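Local coordinates for protein L-lysine 6-monooxygenase involved in desferrioxamine biosynthesis (Erwinia amylovora CFBP1430, PDB 5O8P) that probably hydroxylates a primary amine of cadaverine, using FAD and NADPH, in the biosynthesis of the siderophore desferrioxamine, at residues E53-Q58 and A204-Y209; F44-G49 and L98-Y103; D250-L255 and D261-S266. All coordinates share one frame; numbering follows the deposited sequence.

Contact 1 of 3, residues E53-Q58 and A204-Y209. With FAD (flavin-adenine dinucleotide), chain C.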
loop_
_atom_site.group_PDB
_atom_site.type_symbol
_atom_site.label_atom_id
_atom_site.label_comp_id
_atom_site.label_asym_id
_atom_site.label_seq_id
_atom_site.Cartn_x
_atom_site.Cartn_y
_atom_site.Cartn_z
ATOM N N GLU B 53 -1.982 22.942 1.021
ATOM C CA GLU B 53 -3.150 22.127 0.650
ATOM C C GLU B 53 -2.913 20.617 0.764
ATOM O O GLU B 53 -3.801 19.876 1.189
ATOM C CB GLU B 53 -3.606 22.459 -0.778
ATOM C CG GLU B 53 -4.605 21.466 -1.358
ATOM C CD GLU B 53 -5.189 21.906 -2.690
ATOM O OE1 GLU B 53 -5.696 23.051 -2.781
ATOM O OE2 GLU B 53 -5.155 21.093 -3.642
ATOM N N SER B 54 -1.731 20.175 0.365
ATOM C CA SER B 54 -1.415 18.754 0.372
ATOM C C SER B 54 -0.933 18.235 1.721
ATOM O O SER B 54 -0.860 17.035 1.903
ATOM C CB SER B 54 -0.344 18.457 -0.688
ATOM O OG SER B 54 0.910 18.988 -0.291
ATOM N N ALA B 55 -0.590 19.116 2.651
ATOM C CA ALA B 55 0.047 18.719 3.925
ATOM C C ALA B 55 -0.897 18.005 4.901
ATOM O O ALA B 55 -1.980 18.521 5.197
ATOM C CB ALA B 55 0.631 19.949 4.605
ATOM N N HIS B 56 -0.479 16.833 5.393
ATOM C CA HIS B 56 -1.193 16.105 6.469
ATOM C C HIS B 56 -0.433 16.143 7.773
ATOM O O HIS B 56 0.746 16.439 7.800
ATOM C CB HIS B 56 -1.462 14.614 6.155
ATOM C CG HIS B 56 -0.448 13.968 5.282
ATOM N ND1 HIS B 56 -0.554 13.982 3.914
ATOM C CD2 HIS B 56 0.661 13.243 5.572
ATOM C CE1 HIS B 56 0.471 13.332 3.389
ATOM N NE2 HIS B 56 1.226 12.877 4.374
ATOM N N LEU B 57 -1.125 15.794 8.850
ATOM C CA LEU B 57 -0.468 15.453 10.100
ATOM C C LEU B 57 0.283 14.127 9.969
ATOM O O LEU B 57 -0.061 13.272 9.134
ATOM C CB LEU B 57 -1.484 15.320 11.233
ATOM C CG LEU B 57 -2.371 16.499 11.615
ATOM C CD1 LEU B 57 -3.422 16.035 12.602
ATOM C CD2 LEU B 57 -1.547 17.612 12.208
ATOM N N GLN B 58 1.273 13.947 10.832
ATOM C CA GLN B 58 2.127 12.756 10.812
ATOM C C GLN B 58 1.638 11.701 11.795
ATOM O O GLN B 58 2.368 10.793 12.173
ATOM C CB GLN B 58 3.567 13.160 11.153
ATOM C CG GLN B 58 4.204 14.185 10.228
ATOM C CD GLN B 58 4.010 13.849 8.762
ATOM O OE1 GLN B 58 4.740 13.039 8.189
ATOM N NE2 GLN B 58 2.987 14.437 8.164
ATOM N N ALA B 204 11.120 21.288 5.793
ATOM C CA ALA B 204 12.025 21.400 4.656
ATOM C C ALA B 204 11.536 20.565 3.480
ATOM O O ALA B 204 11.430 21.054 2.354
ATOM C CB ALA B 204 13.436 20.952 5.049
ATOM N N ALA B 205 11.222 19.306 3.755
ATOM C CA ALA B 205 10.806 18.389 2.705
ATOM C C ALA B 205 9.493 18.813 2.070
ATOM O O ALA B 205 9.366 18.777 0.848
ATOM C CB ALA B 205 10.708 16.973 3.237
ATOM N N GLU B 206 8.522 19.211 2.888
ATOM C CA GLU B 206 7.220 19.655 2.372
ATOM C C GLU B 206 7.358 20.861 1.468
ATOM O O GLU B 206 6.705 20.923 0.429
ATOM C CB GLU B 206 6.276 20.002 3.508
ATOM C CG GLU B 206 5.714 18.777 4.179
ATOM C CD GLU B 206 4.921 19.074 5.432
ATOM O OE1 GLU B 206 4.874 20.245 5.870
ATOM O OE2 GLU B 206 4.333 18.113 5.989
ATOM N N ILE B 207 8.212 21.797 1.881
ATOM C CA ILE B 207 8.527 22.976 1.096
ATOM C C ILE B 207 9.235 22.575 -0.180
ATOM O O ILE B 207 8.833 23.013 -1.246
ATOM C CB ILE B 207 9.386 23.990 1.899
ATOM C CG1 ILE B 207 8.513 24.675 2.935
ATOM C CG2 ILE B 207 10.045 25.030 0.996
ATOM C CD1 ILE B 207 9.269 25.517 3.938
ATOM N N TYR B 208 10.279 21.751 -0.070
ATOM C CA TYR B 208 11.018 21.300 -1.252
ATOM C C TYR B 208 10.099 20.649 -2.283
ATOM O O TYR B 208 10.182 20.945 -3.467
ATOM C CB TYR B 208 12.158 20.346 -0.889
ATOM C CG TYR B 208 13.105 20.148 -2.044
ATOM C CD1 TYR B 208 12.897 19.129 -2.969
ATOM C CD2 TYR B 208 14.188 21.004 -2.231
ATOM C CE1 TYR B 208 13.760 18.941 -4.032
ATOM C CE2 TYR B 208 15.054 20.843 -3.301
ATOM C CZ TYR B 208 14.846 19.809 -4.200
ATOM O OH TYR B 208 15.722 19.654 -5.257
ATOM N N TYR B 209 9.216 19.783 -1.821
ATOM C CA TYR B 209 8.226 19.170 -2.690
ATOM C C TYR B 209 7.289 20.204 -3.324
ATOM O O TYR B 209 6.956 20.106 -4.506
ATOM C CB TYR B 209 7.419 18.116 -1.914
ATOM C CG TYR B 209 6.524 17.303 -2.805
ATOM C CD1 TYR B 209 7.019 16.220 -3.523
ATOM C CD2 TYR B 209 5.190 17.638 -2.960
ATOM C CE1 TYR B 209 6.201 15.484 -4.355
ATOM C CE2 TYR B 209 4.366 16.903 -3.788
ATOM C CZ TYR B 209 4.883 15.834 -4.484
ATOM O OH TYR B 209 4.064 15.108 -5.291
HETATM P PA FAD C . 2.091 26.513 20.059
HETATM O O1A FAD C . 1.414 26.718 18.717
HETATM O O2A FAD C . 3.532 26.931 20.231
HETATM O O5B FAD C . 1.161 27.289 21.128
HETATM C C5B FAD C . 1.658 28.316 21.979
HETATM C C4B FAD C . 0.668 29.458 22.179
HETATM O O4B FAD C . 1.037 30.204 23.349
HETATM C C3B FAD C . 0.673 30.448 21.019
HETATM O O3B FAD C . -0.683 30.721 20.639
HETATM C C2B FAD C . 1.421 31.667 21.557
HETATM O O2B FAD C . 0.985 32.914 21.006
HETATM C C1B FAD C . 1.107 31.603 23.040
HETATM N N9A FAD C . 2.025 32.355 23.939
HETATM C C8A FAD C . 3.372 32.319 24.000
HETATM N N7A FAD C . 3.827 33.160 24.971
HETATM C C5A FAD C . 2.756 33.748 25.546
HETATM C C6A FAD C . 2.501 34.739 26.627
HETATM N N6A FAD C . 3.522 35.298 27.321
HETATM N N1A FAD C . 1.211 35.068 26.904
HETATM C C2A FAD C . 0.173 34.529 26.228
HETATM N N3A FAD C . 0.336 33.634 25.234
HETATM C C4A FAD C . 1.573 33.210 24.858
HETATM N N1 FAD C . 3.413 17.244 15.861
HETATM C C2 FAD C . 2.657 16.135 15.646
HETATM O O2 FAD C . 2.568 15.295 16.569
HETATM N N3 FAD C . 2.001 15.921 14.483
HETATM C C4 FAD C . 2.063 16.793 13.460
HETATM O O4 FAD C . 1.455 16.570 12.396
HETATM C C4X FAD C . 2.869 18.030 13.616
HETATM N N5 FAD C . 2.969 18.946 12.628
HETATM C C5X FAD C . 3.715 20.063 12.801
HETATM C C6 FAD C . 3.783 20.971 11.747
HETATM C C7 FAD C . 4.529 22.143 11.852
HETATM C C7M FAD C . 4.590 23.110 10.695
HETATM C C8 FAD C . 5.265 22.422 13.119
HETATM C C8M FAD C . 6.079 23.681 13.257
HETATM C C9 FAD C . 5.207 21.517 14.179
HETATM C C9A FAD C . 4.456 20.330 14.088
HETATM N N10 FAD C . 4.361 19.371 15.153
HETATM C C10 FAD C . 3.569 18.211 14.920
HETATM C "C1'" FAD C . 5.035 19.522 16.471
HETATM C "C2'" FAD C . 4.116 20.159 17.541
HETATM O "O2'" FAD C . 2.817 19.530 17.528
HETATM C "C3'" FAD C . 3.951 21.683 17.393
HETATM O "O3'" FAD C . 5.223 22.339 17.512
HETATM C "C4'" FAD C . 2.991 22.295 18.422
HETATM O "O4'" FAD C . 2.429 23.501 17.892
HETATM C "C5'" FAD C . 3.669 22.614 19.751
HETATM O "O5'" FAD C . 2.679 22.661 20.781
HETATM P P FAD C . 2.448 24.000 21.627
HETATM O O1P FAD C . 1.295 23.758 22.579
HETATM O O2P FAD C . 3.813 24.328 22.164
HETATM O O3P FAD C . 1.940 24.925 20.387
#
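Glu206 leaves helix 202-213 with CG turned beside its own backbone N (chi1 -76°) and then runs on extended, which carries its carboxylate toward Ala55, His56 and Gln58. Gln58 answers with a folded side chain: a bend at chi2 (-48°) brings the amide back over its own segment. The approach is loose. Glu206 OE2 lies 4.4 Å from Ala55 CB, and it stays at a similar distance from His56 O and from Gln58 NE2. No hydrogen bond joins the two segments, and at 101 Å² the buried surface is small. The nearest CA atoms, those of Ala55 and Glu206, are still 7.4 Å apart. The carboxylate finds its strong partners beyond the pair: OE1 makes a salt bridge to Arg100, a residue of the NADP(+) site, and OE2 accepts a hydrogen bond from Gln202. Gln58 NE2, meanwhile, turns to His56 O in a weak bond of 3.0 Å. On the flavin side the evidence is firmer. Gln58 N donates to FAD O4 at 3.1 Å with an N-H...O angle of 158°, nearly straight. The apolar branch Leu57 CD2 lies beside the same carbonyl oxygen. Backbone bonds from Ala55 to Arg100 and from Leu57 to Leu98 tie this loop and short strand to the segment that supplies the arginine. Segment 53-58 thus lines the FAD pocket of a flavin-dependent N-hydroxylase, its backbone N-H gripping the isoalloxazine O4, and it faces helix 202-213, where Ser203 belongs to the NADP(+) site and Ala204 is part of what looks like a GxGxxA sequence, consistent with a Rossmann-type dinucleotide-binding turn.

Contact 2 of 3, residues F44-G49 and L98-Y103. With FAD (flavin-adenine dinucleotide), chain C.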
loop_
_atom_site.group_PDB
_atom_site.type_symbol
_atom_site.label_atom_id
_atom_site.label_comp_id
_atom_site.label_asym_id
_atom_site.label_seq_id
_atom_site.Cartn_x
_atom_site.Cartn_y
_atom_site.Cartn_z
ATOM N N PHE B 44 -7.256 30.685 17.998
ATOM C CA PHE B 44 -6.373 29.579 17.679
ATOM C C PHE B 44 -6.088 29.643 16.190
ATOM O O PHE B 44 -7.007 29.781 15.374
ATOM C CB PHE B 44 -7.009 28.244 18.023
ATOM C CG PHE B 44 -6.064 27.093 17.927
ATOM C CD1 PHE B 44 -5.294 26.725 19.028
ATOM C CD2 PHE B 44 -5.941 26.375 16.747
ATOM C CE1 PHE B 44 -4.431 25.638 18.966
ATOM C CE2 PHE B 44 -5.075 25.307 16.661
ATOM C CZ PHE B 44 -4.321 24.921 17.780
ATOM N N ASP B 45 -4.812 29.572 15.836
ATOM C CA ASP B 45 -4.410 29.584 14.438
ATOM C C ASP B 45 -3.011 28.997 14.396
ATOM O O ASP B 45 -2.030 29.662 14.717
ATOM C CB ASP B 45 -4.468 31.003 13.846
ATOM C CG ASP B 45 -4.853 31.030 12.359
ATOM O OD1 ASP B 45 -5.205 29.969 11.776
ATOM O OD2 ASP B 45 -4.808 32.144 11.773
ATOM N N TRP B 46 -2.955 27.718 14.017
ATOM C CA TRP B 46 -1.780 26.868 14.215
ATOM C C TRP B 46 -0.978 26.708 12.944
ATOM O O TRP B 46 -1.482 26.187 11.934
ATOM C CB TRP B 46 -2.247 25.501 14.675
ATOM C CG TRP B 46 -1.201 24.533 15.092
ATOM C CD1 TRP B 46 -0.316 24.664 16.129
ATOM C CD2 TRP B 46 -0.965 23.241 14.516
ATOM N NE1 TRP B 46 0.476 23.536 16.219
ATOM C CE2 TRP B 46 0.099 22.647 15.242
ATOM C CE3 TRP B 46 -1.525 22.540 13.424
ATOM C CZ2 TRP B 46 0.607 21.381 14.922
ATOM C CZ3 TRP B 46 -1.024 21.276 13.107
ATOM C CH2 TRP B 46 0.031 20.708 13.858
ATOM N N HIS B 47 0.269 27.189 13.013
ATOM C CA HIS B 47 1.296 27.007 11.984
ATOM C C HIS B 47 0.751 27.171 10.563
ATOM O O HIS B 47 0.785 26.227 9.750
ATOM C CB HIS B 47 2.014 25.659 12.198
ATOM C CG HIS B 47 2.804 25.587 13.477
ATOM N ND1 HIS B 47 3.486 26.671 13.994
ATOM C CD2 HIS B 47 2.980 24.576 14.361
ATOM C CE1 HIS B 47 4.067 26.323 15.128
ATOM N NE2 HIS B 47 3.779 25.056 15.371
ATOM N N THR B 48 0.241 28.379 10.287
ATOM C CA THR B 48 -0.423 28.720 9.009
ATOM C C THR B 48 0.531 29.060 7.861
ATOM O O THR B 48 0.110 29.077 6.697
ATOM C CB THR B 48 -1.414 29.898 9.163
ATOM O OG1 THR B 48 -0.717 31.055 9.643
ATOM C CG2 THR B 48 -2.543 29.531 10.119
ATOM N N GLY B 49 1.798 29.320 8.180
ATOM C CA GLY B 49 2.836 29.463 7.148
ATOM C C GLY B 49 3.194 28.169 6.431
ATOM O O GLY B 49 3.685 28.197 5.318
ATOM N N LEU B 98 -5.264 13.457 9.165
ATOM C CA LEU B 98 -5.989 14.653 8.834
ATOM C C LEU B 98 -5.113 15.596 8.020
ATOM O O LEU B 98 -3.895 15.667 8.225
ATOM C CB LEU B 98 -6.389 15.371 10.103
ATOM C CG LEU B 98 -7.376 14.723 11.053
ATOM C CD1 LEU B 98 -7.492 15.558 12.333
ATOM C CD2 LEU B 98 -8.724 14.573 10.364
ATOM N N MET B 99 -5.745 16.335 7.113
ATOM C CA MET B 99 -5.101 17.469 6.460
ATOM C C MET B 99 -4.837 18.525 7.541
ATOM O O MET B 99 -5.683 18.734 8.394
ATOM C CB MET B 99 -6.035 18.083 5.419
ATOM C CG MET B 99 -6.556 17.174 4.310
ATOM S SD MET B 99 -5.357 16.078 3.537
ATOM C CE MET B 99 -4.038 17.165 2.995
ATOM N N ARG B 100 -3.701 19.218 7.501
ATOM C CA ARG B 100 -3.450 20.300 8.460
ATOM C C ARG B 100 -4.530 21.346 8.444
ATOM O O ARG B 100 -4.847 21.904 9.485
ATOM C CB ARG B 100 -2.137 21.015 8.197
ATOM C CG ARG B 100 -0.914 20.189 8.478
ATOM C CD ARG B 100 0.079 20.907 9.369
ATOM N NE ARG B 100 1.374 20.284 9.180
ATOM C CZ ARG B 100 2.201 20.533 8.170
ATOM N NH1 ARG B 100 1.885 21.391 7.209
ATOM N NH2 ARG B 100 3.355 19.881 8.108
ATOM N N LYS B 101 -5.080 21.629 7.272
ATOM C CA LYS B 101 -6.163 22.585 7.177
ATOM C C LYS B 101 -7.375 22.118 7.976
ATOM O O LYS B 101 -8.014 22.924 8.641
ATOM C CB LYS B 101 -6.533 22.869 5.719
ATOM C CG LYS B 101 -7.838 23.633 5.539
ATOM C CD LYS B 101 -7.876 24.434 4.250
ATOM C CE LYS B 101 -7.282 25.813 4.471
ATOM N NZ LYS B 101 -7.103 26.550 3.191
ATOM N N GLU B 102 -7.684 20.830 7.919
ATOM C CA GLU B 102 -8.823 20.307 8.651
ATOM C C GLU B 102 -8.539 20.264 10.156
ATOM O O GLU B 102 -9.421 20.544 10.951
ATOM C CB GLU B 102 -9.227 18.935 8.115
ATOM C CG GLU B 102 -10.541 18.420 8.679
ATOM C CD GLU B 102 -11.249 17.434 7.766
ATOM O OE1 GLU B 102 -10.597 16.547 7.178
ATOM O OE2 GLU B 102 -12.485 17.548 7.653
ATOM N N TYR B 103 -7.316 19.935 10.555
ATOM C CA TYR B 103 -6.979 19.887 11.974
ATOM C C TYR B 103 -7.124 21.264 12.562
ATOM O O TYR B 103 -7.625 21.425 13.680
ATOM C CB TYR B 103 -5.557 19.391 12.189
ATOM C CG TYR B 103 -5.103 19.341 13.639
ATOM C CD1 TYR B 103 -5.551 18.355 14.506
ATOM C CD2 TYR B 103 -4.205 20.262 14.128
ATOM C CE1 TYR B 103 -5.116 18.298 15.824
ATOM C CE2 TYR B 103 -3.763 20.214 15.448
ATOM C CZ TYR B 103 -4.219 19.236 16.285
ATOM O OH TYR B 103 -3.778 19.203 17.587
HETATM P PA FAD C . 2.091 26.513 20.059
HETATM O O1A FAD C . 1.414 26.718 18.717
HETATM O O2A FAD C . 3.532 26.931 20.231
HETATM O O5B FAD C . 1.161 27.289 21.128
HETATM C C5B FAD C . 1.658 28.316 21.979
HETATM C C4B FAD C . 0.668 29.458 22.179
HETATM O O4B FAD C . 1.037 30.204 23.349
HETATM C C3B FAD C . 0.673 30.448 21.019
HETATM O O3B FAD C . -0.683 30.721 20.639
HETATM C C2B FAD C . 1.421 31.667 21.557
HETATM O O2B FAD C . 0.985 32.914 21.006
HETATM C C1B FAD C . 1.107 31.603 23.040
HETATM N N9A FAD C . 2.025 32.355 23.939
HETATM C C8A FAD C . 3.372 32.319 24.000
HETATM N N7A FAD C . 3.827 33.160 24.971
HETATM C C5A FAD C . 2.756 33.748 25.546
HETATM C C6A FAD C . 2.501 34.739 26.627
HETATM N N6A FAD C . 3.522 35.298 27.321
HETATM N N1A FAD C . 1.211 35.068 26.904
HETATM C C2A FAD C . 0.173 34.529 26.228
HETATM N N3A FAD C . 0.336 33.634 25.234
HETATM C C4A FAD C . 1.573 33.210 24.858
HETATM N N1 FAD C . 3.413 17.244 15.861
HETATM C C2 FAD C . 2.657 16.135 15.646
HETATM O O2 FAD C . 2.568 15.295 16.569
HETATM N N3 FAD C . 2.001 15.921 14.483
HETATM C C4 FAD C . 2.063 16.793 13.460
HETATM O O4 FAD C . 1.455 16.570 12.396
HETATM C C4X FAD C . 2.869 18.030 13.616
HETATM N N5 FAD C . 2.969 18.946 12.628
HETATM C C5X FAD C . 3.715 20.063 12.801
HETATM C C6 FAD C . 3.783 20.971 11.747
HETATM C C7 FAD C . 4.529 22.143 11.852
HETATM C C7M FAD C . 4.590 23.110 10.695
HETATM C C8 FAD C . 5.265 22.422 13.119
HETATM C C8M FAD C . 6.079 23.681 13.257
HETATM C C9 FAD C . 5.207 21.517 14.179
HETATM C C9A FAD C . 4.456 20.330 14.088
HETATM N N10 FAD C . 4.361 19.371 15.153
HETATM C C10 FAD C . 3.569 18.211 14.920
HETATM C "C1'" FAD C . 5.035 19.522 16.471
HETATM C "C2'" FAD C . 4.116 20.159 17.541
HETATM O "O2'" FAD C . 2.817 19.530 17.528
HETATM C "C3'" FAD C . 3.951 21.683 17.393
HETATM O "O3'" FAD C . 5.223 22.339 17.512
HETATM C "C4'" FAD C . 2.991 22.295 18.422
HETATM O "O4'" FAD C . 2.429 23.501 17.892
HETATM C "C5'" FAD C . 3.669 22.614 19.751
HETATM O "O5'" FAD C . 2.679 22.661 20.781
HETATM P P FAD C . 2.448 24.000 21.627
HETATM O O1P FAD C . 1.295 23.758 22.579
HETATM O O2P FAD C . 3.813 24.328 22.164
HETATM O O3P FAD C . 1.940 24.925 20.387
#
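Trp46 and Tyr103 form the aromatic part of the contact, an offset edge-to-face pair in which the edge of the tyrosine is directed at the face of the indole. The centroid of the six-membered Trp46 ring is 5.0 Å from that of Tyr103, and the planes stand at 65°. Trp46 CZ3 and Tyr103 CD2 touch most closely, at 3.5 Å, near the rim of the indole. His47 CD2 lies over the opposite face of Trp46, so its two faces meet different neighbours.

Apolar contact continues through Arg100, whose CD packs 3.9 Å from Trp46 CZ3. The chain of the arginine is bent at chi2, which carries the guanidinium past the indole to the dimethylbenzene side of the flavin; there C7M of FAD stands over the centre of one guanidinium face, and Arg100 NE is 3.6 Å from FAD C6. Trp46, His47 and Arg100 line the FAD pocket of this member of the lysine/ornithine N-hydroxylase family, with Tyr103 behind Trp46, where the loop after strand 35-38 meets the start of helix 100-113 and Met99 takes the N-cap position.

Polar contacts run to the cofactor rather than between the segments. With its CG anti to N (chi1 -173°), Trp46 extends its indole along the ribityl chain, and NE1 donates to FAD O4' at 2.6 Å, nearly straight at 167°. His47 NE2 adds a weak bond to the same oxygen, 3.3 Å long, giving O4' two donors. One face of the His47 ring is covered by FAD C8M, which sits toward the ring's rim.

The charged end of Arg100 has Glu206 as its partner outside these segments. On the loop side, the side chain of Asn104 holds the backbone, accepting a hydrogen bond from Trp46 N through OD1.

Contact 3 of 3, residues D250-L255 and D261-S266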
loop_
_atom_site.group_PDB
_atom_site.type_symbol
_atom_site.label_atom_id
_atom_site.label_comp_id
_atom_site.label_asym_id
_atom_site.label_seq_id
_atom_site.Cartn_x
_atom_site.Cartn_y
_atom_site.Cartn_z
ATOM N N ASP B 250 9.274 6.558 31.345
ATOM C CA ASP B 250 9.808 6.242 32.679
ATOM C C ASP B 250 11.261 5.814 32.568
ATOM O O ASP B 250 12.109 6.255 33.341
ATOM C CB ASP B 250 9.010 5.120 33.362
ATOM C CG ASP B 250 7.539 5.471 33.579
ATOM O OD1 ASP B 250 7.209 6.668 33.731
ATOM O OD2 ASP B 250 6.703 4.543 33.611
ATOM N N TYR B 251 11.532 4.945 31.598
ATOM C CA TYR B 251 12.885 4.440 31.353
ATOM C C TYR B 251 13.822 5.593 31.022
ATOM O O TYR B 251 14.867 5.734 31.665
ATOM C CB TYR B 251 12.873 3.376 30.236
ATOM C CG TYR B 251 14.205 3.104 29.574
ATOM C CD1 TYR B 251 15.169 2.339 30.218
ATOM C CD2 TYR B 251 14.496 3.599 28.295
ATOM C CE1 TYR B 251 16.396 2.082 29.624
ATOM C CE2 TYR B 251 15.722 3.352 27.691
ATOM C CZ TYR B 251 16.672 2.600 28.366
ATOM O OH TYR B 251 17.891 2.329 27.788
ATOM N N PHE B 252 13.416 6.430 30.065
ATOM C CA PHE B 252 14.230 7.559 29.617
ATOM C C PHE B 252 14.563 8.552 30.731
ATOM O O PHE B 252 15.671 9.100 30.767
ATOM C CB PHE B 252 13.541 8.289 28.458
ATOM C CG PHE B 252 14.397 9.355 27.826
ATOM C CD1 PHE B 252 15.308 9.054 26.820
ATOM C CD2 PHE B 252 14.351 10.657 28.313
ATOM C CE1 PHE B 252 16.115 10.044 26.293
ATOM C CE2 PHE B 252 15.164 11.647 27.789
ATOM C CZ PHE B 252 16.052 11.339 26.784
ATOM N N HIS B 253 13.612 8.760 31.640
ATOM C CA HIS B 253 13.698 9.831 32.627
ATOM C C HIS B 253 14.594 9.399 33.789
ATOM O O HIS B 253 14.978 10.244 34.583
ATOM C CB HIS B 253 12.279 10.203 33.129
ATOM C CG HIS B 253 12.234 11.408 34.016
ATOM N ND1 HIS B 253 12.429 11.338 35.379
ATOM C CD2 HIS B 253 12.007 12.710 33.736
ATOM C CE1 HIS B 253 12.326 12.545 35.900
ATOM N NE2 HIS B 253 12.068 13.396 34.923
ATOM N N SER B 254 14.910 8.094 33.881
ATOM C CA SER B 254 15.746 7.548 34.952
ATOM C C SER B 254 17.212 7.436 34.532
ATOM O O SER B 254 18.068 7.134 35.369
ATOM C CB SER B 254 15.224 6.169 35.353
ATOM O OG SER B 254 15.427 5.229 34.302
ATOM N N LEU B 255 17.483 7.693 33.244
ATOM C CA LEU B 255 18.829 7.691 32.688
ATOM C C LEU B 255 19.571 8.986 33.059
ATOM O O LEU B 255 18.988 10.051 32.883
ATOM C CB LEU B 255 18.779 7.640 31.169
ATOM C CG LEU B 255 18.204 6.385 30.516
ATOM C CD1 LEU B 255 18.073 6.581 29.014
ATOM C CD2 LEU B 255 19.080 5.181 30.814
ATOM N N ASP B 261 20.837 13.590 27.123
ATOM C CA ASP B 261 21.188 14.591 26.105
ATOM C C ASP B 261 21.865 13.963 24.905
ATOM O O ASP B 261 21.585 14.365 23.780
ATOM C CB ASP B 261 22.043 15.726 26.689
ATOM C CG ASP B 261 21.249 16.627 27.651
ATOM O OD1 ASP B 261 20.003 16.804 27.508
ATOM O OD2 ASP B 261 21.883 17.179 28.574
ATOM N N GLU B 262 22.736 12.983 25.142
ATOM C CA GLU B 262 23.333 12.206 24.041
ATOM C C GLU B 262 22.288 11.362 23.294
ATOM O O GLU B 262 22.397 11.199 22.070
ATOM C CB GLU B 262 24.529 11.345 24.508
ATOM C CG GLU B 262 24.631 9.982 23.840
ATOM C CD GLU B 262 25.748 9.111 24.368
ATOM O OE1 GLU B 262 26.462 9.484 25.336
ATOM O OE2 GLU B 262 25.887 8.019 23.788
ATOM N N LEU B 263 21.296 10.825 24.013
ATOM C CA LEU B 263 20.168 10.132 23.371
ATOM C C LEU B 263 19.335 11.049 22.465
ATOM O O LEU B 263 18.906 10.639 21.417
ATOM C CB LEU B 263 19.239 9.455 24.397
ATOM C CG LEU B 263 19.502 7.967 24.651
ATOM C CD1 LEU B 263 19.176 7.156 23.400
ATOM C CD2 LEU B 263 20.922 7.682 25.110
ATOM N N ASN B 264 19.090 12.278 22.890
ATOM C CA ASN B 264 18.235 13.197 22.115
ATOM C C ASN B 264 18.873 13.667 20.795
ATOM O O ASN B 264 18.158 13.932 19.841
ATOM C CB ASN B 264 17.753 14.369 22.985
ATOM C CG ASN B 264 16.646 13.952 23.965
ATOM O OD1 ASN B 264 15.816 13.063 23.680
ATOM N ND2 ASN B 264 16.640 14.581 25.140
ATOM N N ALA B 265 20.201 13.757 20.751
ATOM C CA ALA B 265 20.942 14.009 19.516
ATOM C C ALA B 265 21.096 12.792 18.580
ATOM O O ALA B 265 21.193 12.981 17.365
ATOM C CB ALA B 265 22.300 14.649 19.803
ATOM N N SER B 266 21.121 11.572 19.118
ATOM C CA SER B 266 21.208 10.350 18.296
ATOM C C SER B 266 19.853 9.730 17.892
ATOM O O SER B 266 19.825 8.721 17.187
ATOM C CB SER B 266 22.093 9.300 19.001
ATOM O OG SER B 266 21.385 8.552 19.981
#
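Two consecutive short helices, 246-253 and 257-266, joined by a tight connection, pack against each other here, close to Tyr271, a residue that binds NADP(+) in a structure of this protein. Phe252 is the centre of the contact. It points toward the second helix with CG anti to its backbone N (chi1 -173°), and this carries the far end of the ring, CE1 and CZ, up against Leu263 and Asn264. Leu263 CB meets Phe252 CE1 at the ring edge, near its plane, 3.7 Å away. Asn264 comes in at a slant: its OD1 is 3.6 Å from Phe252 CZ, with the amide plane 33° from that of the ring. No hydrogen bond crosses between the segments, and 147 Å² is buried; the closest CA pair, Phe252 and Leu263, is 9.0 Å apart, so the ring spans most of the gap.

Outside partners fix the surroundings. Trp248 meets the Phe252 ring, the backbone O of Asn264 accepts a hydrogen bond from Tyr271, and Tyr251 OH bonds to Glu324 and Gln322 of the third subunit, placing the helix pair against a subunit interface.

Within the first segment, Ser254 OG donates to Tyr251 O at 2.7 Å, tilted 25° from the carbonyl plane and on the same face as the donor Ser254 N.

Contacts 1 and 2 are neighbours, their centres 12 Å apart, and their segments alternate along the chain in the order 44-49, 53-58, 98-103, 204-209. Strands 56-57 and 97-99 are joined by backbone bonding, and both contacts touch FAD. A salt bridge between helix 202-213 and helix 100-113 joins the two contacts, consistent with the flavin and NADP(H) sites lying side by side. Contact 3 follows later in sequence, with its centre 29 Å from that of contact 1 and 31 Å from that of contact 2; it lies across the chain's centre from contact 2 and belongs to a pair of short helices that also meets the third subunit.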